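Local coordinates for protein probable tagatose 6-phosphate kinase (Sinorhizobium meliloti, PDB 3TXV) that probably acts in carbohydrate metabolism, perhaps as a tagatose 6-phosphate kinase, and belongs to the GatZ/KbaZ-like family of tagatose-1,6-bisphosphate aldolase subunits, at residues Arg73-Ile78 with Glu87-Gly92; Ala299-Asp304 with Tyr359-Pro364; Gln305-Leu310 with Asp371-Leu376. One frame throughout, in Å; residues are numbered along the deposited sequence.

Contact 1. Residues Arg73-Ile78 with Glu87-Gly92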
loop_
_atom_site.group_PDB
_atom_site.type_symbol
_atom_site.label_atom_id
_atom_site.label_comp_id
_atom_site.label_asym_id
_atom_site.label_seq_id
_atom_site.Cartn_x
_atom_site.Cartn_y
_atom_site.Cartn_z
ATOM N N ARG A 73 -4.677 -15.508 -6.270
ATOM C CA ARG A 73 -5.656 -15.888 -7.251
ATOM C C ARG A 73 -6.678 -14.766 -7.370
ATOM O O ARG A 73 -7.190 -14.495 -8.453
ATOM C CB ARG A 73 -6.308 -17.212 -6.842
ATOM N N PHE A 74 -6.974 -14.132 -6.240
ATOM C CA PHE A 74 -7.672 -12.848 -6.204
ATOM C C PHE A 74 -7.102 -11.851 -7.235
ATOM O O PHE A 74 -7.802 -11.427 -8.150
ATOM C CB PHE A 74 -7.570 -12.292 -4.776
ATOM C CG PHE A 74 -8.162 -10.917 -4.597
ATOM C CD1 PHE A 74 -9.540 -10.752 -4.472
ATOM C CD2 PHE A 74 -7.332 -9.801 -4.514
ATOM C CE1 PHE A 74 -10.076 -9.499 -4.312
ATOM C CE2 PHE A 74 -7.863 -8.546 -4.350
ATOM C CZ PHE A 74 -9.230 -8.381 -4.242
ATOM N N VAL A 75 -5.832 -11.490 -7.084
ATOM C CA VAL A 75 -5.138 -10.661 -8.062
ATOM C C VAL A 75 -5.186 -11.282 -9.492
ATOM O O VAL A 75 -5.353 -10.572 -10.496
ATOM C CB VAL A 75 -3.673 -10.363 -7.608
ATOM C CG1 VAL A 75 -2.936 -9.517 -8.619
ATOM C CG2 VAL A 75 -3.650 -9.627 -6.293
ATOM N N GLY A 76 -5.041 -12.592 -9.606
ATOM C CA GLY A 76 -5.126 -13.204 -10.923
ATOM C C GLY A 76 -6.488 -13.075 -11.626
ATOM O O GLY A 76 -6.572 -12.980 -12.864
ATOM N N ALA A 77 -7.553 -13.069 -10.829
ATOM C CA ALA A 77 -8.907 -12.991 -11.346
ATOM C C ALA A 77 -9.153 -11.663 -12.092
ATOM O O ALA A 77 -9.752 -11.624 -13.187
ATOM C CB ALA A 77 -9.890 -13.169 -10.205
ATOM N N ILE A 78 -8.667 -10.594 -11.466
ATOM C CA ILE A 78 -8.680 -9.227 -11.973
ATOM C C ILE A 78 -7.932 -9.169 -13.319
ATOM O O ILE A 78 -8.440 -8.629 -14.306
ATOM C CB ILE A 78 -8.032 -8.295 -10.901
ATOM C CG1 ILE A 78 -8.881 -8.288 -9.648
ATOM C CG2 ILE A 78 -7.872 -6.889 -11.370
ATOM C CD1 ILE A 78 -8.213 -7.610 -8.510
ATOM N N GLU A 87 2.339 -12.775 -16.130
ATOM C CA GLU A 87 3.748 -12.715 -16.274
ATOM C C GLU A 87 4.192 -11.390 -15.769
ATOM O O GLU A 87 5.260 -11.255 -15.222
ATOM C CB GLU A 87 4.086 -12.877 -17.739
ATOM C CG GLU A 87 3.666 -14.213 -18.264
ATOM C CD GLU A 87 2.379 -14.201 -19.047
ATOM O OE1 GLU A 87 1.403 -14.818 -18.604
ATOM O OE2 GLU A 87 2.347 -13.621 -20.130
ATOM N N LYS A 88 3.378 -10.387 -16.003
ATOM C CA LYS A 88 3.766 -9.037 -15.669
ATOM C C LYS A 88 3.402 -8.596 -14.264
ATOM O O LYS A 88 3.670 -7.493 -13.883
ATOM C CB LYS A 88 3.257 -8.072 -16.731
ATOM C CG LYS A 88 3.973 -8.185 -18.027
ATOM N N ILE A 89 2.773 -9.472 -13.519
ATOM C CA ILE A 89 2.377 -9.175 -12.179
ATOM C C ILE A 89 3.427 -9.575 -11.216
ATOM O O ILE A 89 3.823 -10.711 -11.169
ATOM C CB ILE A 89 1.249 -10.035 -11.770
ATOM C CG1 ILE A 89 0.156 -10.024 -12.811
ATOM C CG2 ILE A 89 0.720 -9.568 -10.461
ATOM C CD1 ILE A 89 -1.015 -10.811 -12.422
ATOM N N LEU A 90 3.839 -8.641 -10.393
ATOM C CA LEU A 90 4.860 -8.918 -9.407
ATOM C C LEU A 90 4.289 -8.851 -8.007
ATOM O O LEU A 90 3.725 -7.872 -7.625
ATOM C CB LEU A 90 5.956 -7.892 -9.535
ATOM C CG LEU A 90 7.180 -8.235 -10.340
ATOM C CD1 LEU A 90 6.856 -9.225 -11.363
ATOM C CD2 LEU A 90 7.649 -7.021 -10.960
ATOM N N LEU A 91 4.461 -9.885 -7.218
ATOM C CA LEU A 91 3.811 -9.888 -5.907
ATOM C C LEU A 91 4.754 -9.656 -4.740
ATOM O O LEU A 91 5.656 -10.441 -4.508
ATOM C CB LEU A 91 3.052 -11.183 -5.684
ATOM C CG LEU A 91 1.749 -11.357 -6.445
ATOM C CD1 LEU A 91 1.254 -12.761 -6.255
ATOM C CD2 LEU A 91 0.702 -10.388 -5.946
ATOM N N GLY A 92 4.535 -8.572 -4.002
ATOM C CA GLY A 92 5.297 -8.279 -2.792
ATOM C C GLY A 92 4.645 -8.717 -1.481
ATOM O O GLY A 92 3.440 -9.000 -1.423
#
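Val75 meets Ile89 and Leu91 through aliphatic groups, and no ring enters this contact. The ring of Phe74, the residue before Val75, does not reach the strand segment and packs on Ile34 of helix 31-43 and on Met66. One face of that ring carries Ile78 CD1 from the next helical turn, 4.3 Å above the plane and shifted toward the rim.

The two methyls of Val75 make the contact. Val75 CB points at the strand, and each methyl takes a different residue. CG1 lies anti to the backbone N (chi1 179°) and meets Ile89 CG2 at 4.1 Å. CG2 lies anti to the carbonyl carbon and approaches Leu91 CD2 at 4.4 Å. The Val75 and Ile89 side chains pass alongside each other in opposite directions. Ile89 and Leu91 both point toward the helix because they are two apart on a strand. Leu90, between them, packs on Leu49 and Pro47 instead. No hydrogen bond crosses, and the two segments bury 118 Å² between them.

Helix 68-81 covers strand 89-96 here. Together with strand 48-53 they form a beta-alpha-beta unit of the eight-stranded parallel barrel. Val75 also touches Ile50 of strand 48-53 and Met38 of helix 31-43. Backbone hydrogen bonds join Leu90 with Val48 and Ile50, and Leu91 with Thr126 and Lys127, tying the strand to both neighbours.

Contact 2. Residues Ala299-Asp304 with Tyr359-Pro364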
loop_
_atom_site.group_PDB
_atom_site.type_symbol
_atom_site.label_atom_id
_atom_site.label_comp_id
_atom_site.label_asym_id
_atom_site.label_seq_id
_atom_site.Cartn_x
_atom_site.Cartn_y
_atom_site.Cartn_z
ATOM N N ALA A 299 -14.027 9.729 -5.766
ATOM C CA ALA A 299 -14.800 9.412 -6.963
ATOM C C ALA A 299 -16.139 8.788 -6.568
ATOM O O ALA A 299 -17.211 9.213 -7.050
ATOM C CB ALA A 299 -14.015 8.472 -7.891
ATOM N N LEU A 300 -16.082 7.800 -5.675
ATOM C CA LEU A 300 -17.302 7.156 -5.251
ATOM C C LEU A 300 -18.233 8.175 -4.586
ATOM O O LEU A 300 -19.422 8.169 -4.858
ATOM C CB LEU A 300 -17.026 5.936 -4.377
ATOM C CG LEU A 300 -16.462 4.694 -5.086
ATOM C CD1 LEU A 300 -16.085 3.692 -4.043
ATOM C CD2 LEU A 300 -17.433 4.040 -6.082
ATOM N N TYR A 301 -17.692 9.097 -3.798
ATOM C CA TYR A 301 -18.532 10.109 -3.135
ATOM C C TYR A 301 -19.093 11.151 -4.100
ATOM O O TYR A 301 -20.252 11.509 -3.985
ATOM C CB TYR A 301 -17.805 10.788 -1.961
ATOM C CG TYR A 301 -17.847 10.036 -0.633
ATOM C CD1 TYR A 301 -18.202 8.699 -0.577
ATOM C CD2 TYR A 301 -17.493 10.674 0.561
ATOM C CE1 TYR A 301 -18.226 8.015 0.606
ATOM C CE2 TYR A 301 -17.515 9.992 1.775
ATOM C CZ TYR A 301 -17.888 8.656 1.790
ATOM O OH TYR A 301 -17.922 7.942 2.991
ATOM N N GLY A 302 -18.280 11.636 -5.036
ATOM C CA GLY A 302 -18.792 12.327 -6.247
ATOM C C GLY A 302 -19.948 11.601 -6.950
ATOM O O GLY A 302 -21.059 12.151 -7.127
ATOM N N LEU A 303 -19.706 10.337 -7.297
ATOM C CA LEU A 303 -20.748 9.504 -7.917
ATOM C C LEU A 303 -21.956 9.364 -7.004
ATOM O O LEU A 303 -23.103 9.353 -7.456
ATOM C CB LEU A 303 -20.208 8.129 -8.308
ATOM C CG LEU A 303 -19.183 8.217 -9.425
ATOM C CD1 LEU A 303 -18.539 6.878 -9.744
ATOM C CD2 LEU A 303 -19.848 8.789 -10.608
ATOM N N ASP A 304 -21.701 9.257 -5.710
ATOM C CA ASP A 304 -22.790 9.234 -4.767
ATOM C C ASP A 304 -23.655 10.485 -4.939
ATOM O O ASP A 304 -24.879 10.359 -5.048
ATOM C CB ASP A 304 -22.262 9.105 -3.354
ATOM C CG ASP A 304 -23.357 8.890 -2.339
ATOM O OD1 ASP A 304 -24.290 8.103 -2.622
ATOM O OD2 ASP A 304 -23.271 9.514 -1.251
ATOM N N TYR A 359 -10.660 0.338 5.235
ATOM C CA TYR A 359 -10.838 -0.963 5.851
ATOM C C TYR A 359 -12.319 -1.366 5.834
ATOM O O TYR A 359 -12.649 -2.539 6.068
ATOM C CB TYR A 359 -10.231 -0.981 7.263
ATOM C CG TYR A 359 -8.743 -0.782 7.246
ATOM C CD1 TYR A 359 -7.864 -1.875 7.081
ATOM C CD2 TYR A 359 -8.191 0.500 7.358
ATOM C CE1 TYR A 359 -6.472 -1.694 7.047
ATOM C CE2 TYR A 359 -6.792 0.693 7.328
ATOM C CZ TYR A 359 -5.950 -0.409 7.179
ATOM O OH TYR A 359 -4.596 -0.205 7.126
ATOM N N TYR A 360 -13.190 -0.404 5.507
ATOM C CA TYR A 360 -14.641 -0.632 5.525
ATOM C C TYR A 360 -15.228 -0.938 4.156
ATOM O O TYR A 360 -16.332 -1.443 4.058
ATOM C CB TYR A 360 -15.358 0.538 6.198
ATOM C CG TYR A 360 -14.891 0.728 7.632
ATOM C CD1 TYR A 360 -13.716 1.373 7.901
ATOM C CD2 TYR A 360 -15.620 0.212 8.715
ATOM C CE1 TYR A 360 -13.286 1.516 9.195
ATOM C CE2 TYR A 360 -15.201 0.369 10.014
ATOM C CZ TYR A 360 -14.031 1.023 10.248
ATOM O OH TYR A 360 -13.549 1.213 11.525
ATOM N N TRP A 361 -14.485 -0.680 3.091
ATOM C CA TRP A 361 -14.954 -1.108 1.774
ATOM C C TRP A 361 -15.408 -2.598 1.637
ATOM O O TRP A 361 -16.247 -2.898 0.785
ATOM C CB TRP A 361 -13.984 -0.685 0.686
ATOM C CG TRP A 361 -13.832 0.831 0.607
ATOM C CD1 TRP A 361 -12.669 1.549 0.665
ATOM C CD2 TRP A 361 -14.882 1.793 0.476
ATOM N NE1 TRP A 361 -12.929 2.880 0.571
ATOM C CE2 TRP A 361 -14.279 3.063 0.451
ATOM C CE3 TRP A 361 -16.277 1.704 0.367
ATOM C CZ2 TRP A 361 -15.022 4.245 0.319
ATOM C CZ3 TRP A 361 -17.014 2.880 0.254
ATOM C CH2 TRP A 361 -16.390 4.129 0.224
ATOM N N PRO A 362 -14.848 -3.527 2.454
ATOM C CA PRO A 362 -15.364 -4.920 2.504
ATOM C C PRO A 362 -16.532 -5.226 3.456
ATOM O O PRO A 362 -17.121 -6.285 3.371
ATOM C CB PRO A 362 -14.135 -5.735 2.941
ATOM C CG PRO A 362 -12.940 -4.833 2.620
ATOM C CD PRO A 362 -13.441 -3.470 2.904
ATOM N N HIS A 363 -16.867 -4.340 4.367
ATOM C CA HIS A 363 -17.958 -4.656 5.246
ATOM C C HIS A 363 -19.203 -4.838 4.404
ATOM O O HIS A 363 -19.519 -3.968 3.607
ATOM C CB HIS A 363 -18.202 -3.556 6.268
ATOM C CG HIS A 363 -19.373 -3.834 7.157
ATOM N ND1 HIS A 363 -20.658 -3.990 6.669
ATOM C CD2 HIS A 363 -19.451 -4.021 8.496
ATOM C CE1 HIS A 363 -21.474 -4.259 7.672
ATOM N NE2 HIS A 363 -20.767 -4.280 8.790
ATOM N N PRO A 364 -19.933 -5.956 4.595
ATOM C CA PRO A 364 -21.138 -6.261 3.809
ATOM C C PRO A 364 -22.103 -5.086 3.549
ATOM O O PRO A 364 -22.538 -4.926 2.399
ATOM C CB PRO A 364 -21.826 -7.385 4.624
ATOM C CG PRO A 364 -21.083 -7.451 5.915
ATOM C CD PRO A 364 -19.686 -7.024 5.579
#
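Trp361 reaches helix 290-310 with the CH2 corner of its indole, where Leu300 and Tyr301 receive it. This is the close part of the contact, and all three residues are buried. Leu300 CD1 sits over one face of the indole, offset toward the rim and 4.3 Å from Trp361 CH2. Tyr301 comes from a different direction. Its CE1 lies at the indole edge, near the indole plane, also 4.3 Å from Trp361 CH2. Relative to the Tyr301 ring, CH2 lies obliquely. The corner is thus held from a face and from an edge by apolar contact alone.

Away from this corner the segments separate. The nearest CA atoms, those of Leu300 and Trp361, are 11.1 Å apart, and the side chains of Trp361, Leu300 and Tyr301 bridge the distance. Pro362 and Pro364 lie at the surface and take no part. The backbone here makes a type I turn from Tyr360 to His363, closed by His363 N to Tyr360 O at 3.0 Å. His363 then caps the next helix through ND1 to Lys365 N.

Other elements surround the contact. Tyr301 OH is hydrogen-bonded to His350 ND1. Leu300 packs on Leu319 and Tyr301 on Thr323, both of helix 319-329. Trp361 touches Val370 of helix 364-376. The contact therefore joins the loop before helix 364-376 to the long helix 290-310.

Contact 3. Residues Gln305-Leu310 with Asp371-Leu376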
loop_
_atom_site.group_PDB
_atom_site.type_symbol
_atom_site.label_atom_id
_atom_site.label_comp_id
_atom_site.label_asym_id
_atom_site.label_seq_id
_atom_site.Cartn_x
_atom_site.Cartn_y
_atom_site.Cartn_z
ATOM N N GLN A 305 -23.037 11.675 -5.013
ATOM C CA GLN A 305 -23.830 12.917 -5.097
ATOM C C GLN A 305 -24.482 13.117 -6.472
ATOM O O GLN A 305 -25.568 13.654 -6.580
ATOM C CB GLN A 305 -23.032 14.148 -4.720
ATOM C CG GLN A 305 -22.357 14.089 -3.390
ATOM C CD GLN A 305 -20.997 14.775 -3.447
ATOM O OE1 GLN A 305 -20.902 16.005 -3.437
ATOM N NE2 GLN A 305 -19.936 13.981 -3.556
ATOM N N ILE A 306 -23.822 12.684 -7.528
ATOM C CA ILE A 306 -24.456 12.695 -8.826
ATOM C C ILE A 306 -25.732 11.831 -8.824
ATOM O O ILE A 306 -26.790 12.245 -9.327
ATOM C CB ILE A 306 -23.486 12.243 -9.858
ATOM C CG1 ILE A 306 -22.669 13.440 -10.316
ATOM C CG2 ILE A 306 -24.178 11.538 -11.004
ATOM C CD1 ILE A 306 -21.350 13.006 -10.894
ATOM N N ALA A 307 -25.631 10.660 -8.221
ATOM C CA ALA A 307 -26.753 9.752 -8.159
ATOM C C ALA A 307 -27.875 10.327 -7.279
ATOM O O ALA A 307 -29.053 10.095 -7.524
ATOM C CB ALA A 307 -26.297 8.378 -7.628
ATOM N N ALA A 308 -27.511 11.068 -6.243
ATOM C CA ALA A 308 -28.524 11.525 -5.302
ATOM C C ALA A 308 -29.322 12.664 -5.932
ATOM O O ALA A 308 -30.477 12.918 -5.558
ATOM C CB ALA A 308 -27.892 11.944 -3.998
ATOM N N PHE A 309 -28.689 13.317 -6.913
ATOM C CA PHE A 309 -29.276 14.428 -7.655
ATOM C C PHE A 309 -30.103 13.851 -8.803
ATOM O O PHE A 309 -31.296 14.024 -8.829
ATOM C CB PHE A 309 -28.195 15.417 -8.128
ATOM C CG PHE A 309 -28.704 16.445 -9.107
ATOM C CD1 PHE A 309 -29.424 17.561 -8.667
ATOM C CD2 PHE A 309 -28.488 16.294 -10.486
ATOM C CE1 PHE A 309 -29.909 18.514 -9.591
ATOM C CE2 PHE A 309 -28.973 17.215 -11.401
ATOM C CZ PHE A 309 -29.685 18.323 -10.960
ATOM N N LEU A 310 -29.478 13.141 -9.728
ATOM C CA LEU A 310 -30.179 12.605 -10.862
ATOM C C LEU A 310 -31.391 11.815 -10.409
ATOM O O LEU A 310 -32.502 11.998 -10.932
ATOM C CB LEU A 310 -29.270 11.649 -11.589
ATOM C CG LEU A 310 -28.537 11.973 -12.883
ATOM C CD1 LEU A 310 -28.764 13.371 -13.413
ATOM C CD2 LEU A 310 -27.091 11.670 -12.685
ATOM N N ASP A 371 -22.416 -1.282 -4.608
ATOM C CA ASP A 371 -23.088 -1.975 -5.709
ATOM C C ASP A 371 -24.468 -1.429 -6.023
ATOM O O ASP A 371 -24.892 -1.437 -7.163
ATOM C CB ASP A 371 -23.126 -3.483 -5.460
ATOM C CG ASP A 371 -21.749 -4.157 -5.719
ATOM O OD1 ASP A 371 -20.699 -3.669 -5.208
ATOM O OD2 ASP A 371 -21.715 -5.185 -6.449
ATOM N N GLU A 372 -25.173 -0.928 -5.026
ATOM C CA GLU A 372 -26.430 -0.270 -5.323
ATOM C C GLU A 372 -26.133 0.942 -6.230
ATOM O O GLU A 372 -26.828 1.183 -7.226
ATOM C CB GLU A 372 -27.147 0.136 -4.029
ATOM C CG GLU A 372 -28.598 0.555 -4.217
ATOM C CD GLU A 372 -29.377 0.665 -2.894
ATOM O OE1 GLU A 372 -29.019 1.488 -2.025
ATOM O OE2 GLU A 372 -30.371 -0.070 -2.714
ATOM N N LEU A 373 -25.062 1.667 -5.888
ATOM C CA LEU A 373 -24.724 2.932 -6.508
ATOM C C LEU A 373 -24.105 2.725 -7.856
ATOM O O LEU A 373 -24.428 3.456 -8.783
ATOM C CB LEU A 373 -23.767 3.724 -5.617
ATOM C CG LEU A 373 -22.965 4.894 -6.198
ATOM C CD1 LEU A 373 -23.866 6.019 -6.685
ATOM C CD2 LEU A 373 -21.954 5.415 -5.183
HETATM N N MSE A 374 -23.209 1.749 -7.965
HETATM C CA MSE A 374 -22.565 1.433 -9.238
HETATM C C MSE A 374 -23.552 0.944 -10.289
HETATM O O MSE A 374 -23.374 1.218 -11.486
HETATM C CB MSE A 374 -21.446 0.400 -9.070
HETATM C CG MSE A 374 -20.222 0.967 -8.386
HETATM SE SE MSE A 374 -19.713 2.640 -9.214
HETATM C CE MSE A 374 -18.471 1.882 -10.445
ATOM N N SER A 375 -24.579 0.230 -9.838
ATOM C CA SER A 375 -25.482 -0.433 -10.739
ATOM C C SER A 375 -26.626 0.518 -11.073
ATOM O O SER A 375 -27.268 0.415 -12.123
ATOM C CB SER A 375 -25.984 -1.741 -10.123
ATOM O OG SER A 375 -27.115 -1.518 -9.298
ATOM N N LEU A 376 -26.883 1.454 -10.174
ATOM C CA LEU A 376 -27.843 2.494 -10.459
ATOM C C LEU A 376 -27.288 3.469 -11.501
ATOM O O LEU A 376 -28.067 4.202 -12.127
ATOM C CB LEU A 376 -28.194 3.226 -9.190
ATOM C CG LEU A 376 -29.032 4.477 -9.313
ATOM C CD1 LEU A 376 -30.376 4.037 -9.801
ATOM C CD2 LEU A 376 -29.135 5.137 -7.964
#
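Ala307 meets Leu373 and Leu376, and every contact across the two helices is apolar. The Ala307 methyl points at helix 364-376. Leu373 CD1 lies 3.5 Å from Ala307 CB. Leu376 CD2 approaches the same methyl at 4.3 Å. The two leucines are three residues apart, so they follow each other on one side of their helix. For Leu373 the CB points past the contact, but CG stands anti to the backbone N (chi1 163°), and this carries the branch back to the alanine. Leu376 starts out toward the partner helix and has a similar rotamer. Ala307 is the residue of 305-310 that both leucines touch. Its CA is 7.3 Å from Leu373 CA, a close approach that its small side chain allows.

Polar interactions stay within each helix or reach outside the pair. No hydrogen bond crosses. Within the helices, backbone hydrogen bonds such as Leu310 N to Ile306 O (2.9 Å) are present. Gln305 NE2 is hydrogen-bonded to Tyr301 O, one turn earlier.

The loop residue Arg315 packs on Ala307, Glu372, Leu373 and Leu376, so it touches both helices. It also forms a salt bridge with Asp304. On another side of helix 290-310, Ile306 and Leu310 pack on Leu386 of helix 384-390.

This is apolar helix-helix packing with an alanine at the close point. It lies in the helical C-terminal part of the chain, which follows 283-288, the last strand of the (beta/alpha)8, TIM-type barrel.

Overall arrangement
Contact 1 comes first along the chain and lies in the parallel barrel, between helix 68-81 and strand 89-96. Contacts 2 and 3 come later. Their segments alternate in sequence, and both use helix 290-310, which follows the last barrel strand. Their centres are about 12 Å apart and they touch directly, with Leu373 CD1 3.5 Å from Leu303 O. Leu300 also meets the selenium of Met374. The loop 359-364 and, further on, helix 364-376 both pack against helix 290-310. Centre to centre, contact 1 is about 23 Å from contact 2 and about 30 Å from contact 3. It packs a barrel unit, while contacts 2 and 3 join the helix after the last strand to elements beyond.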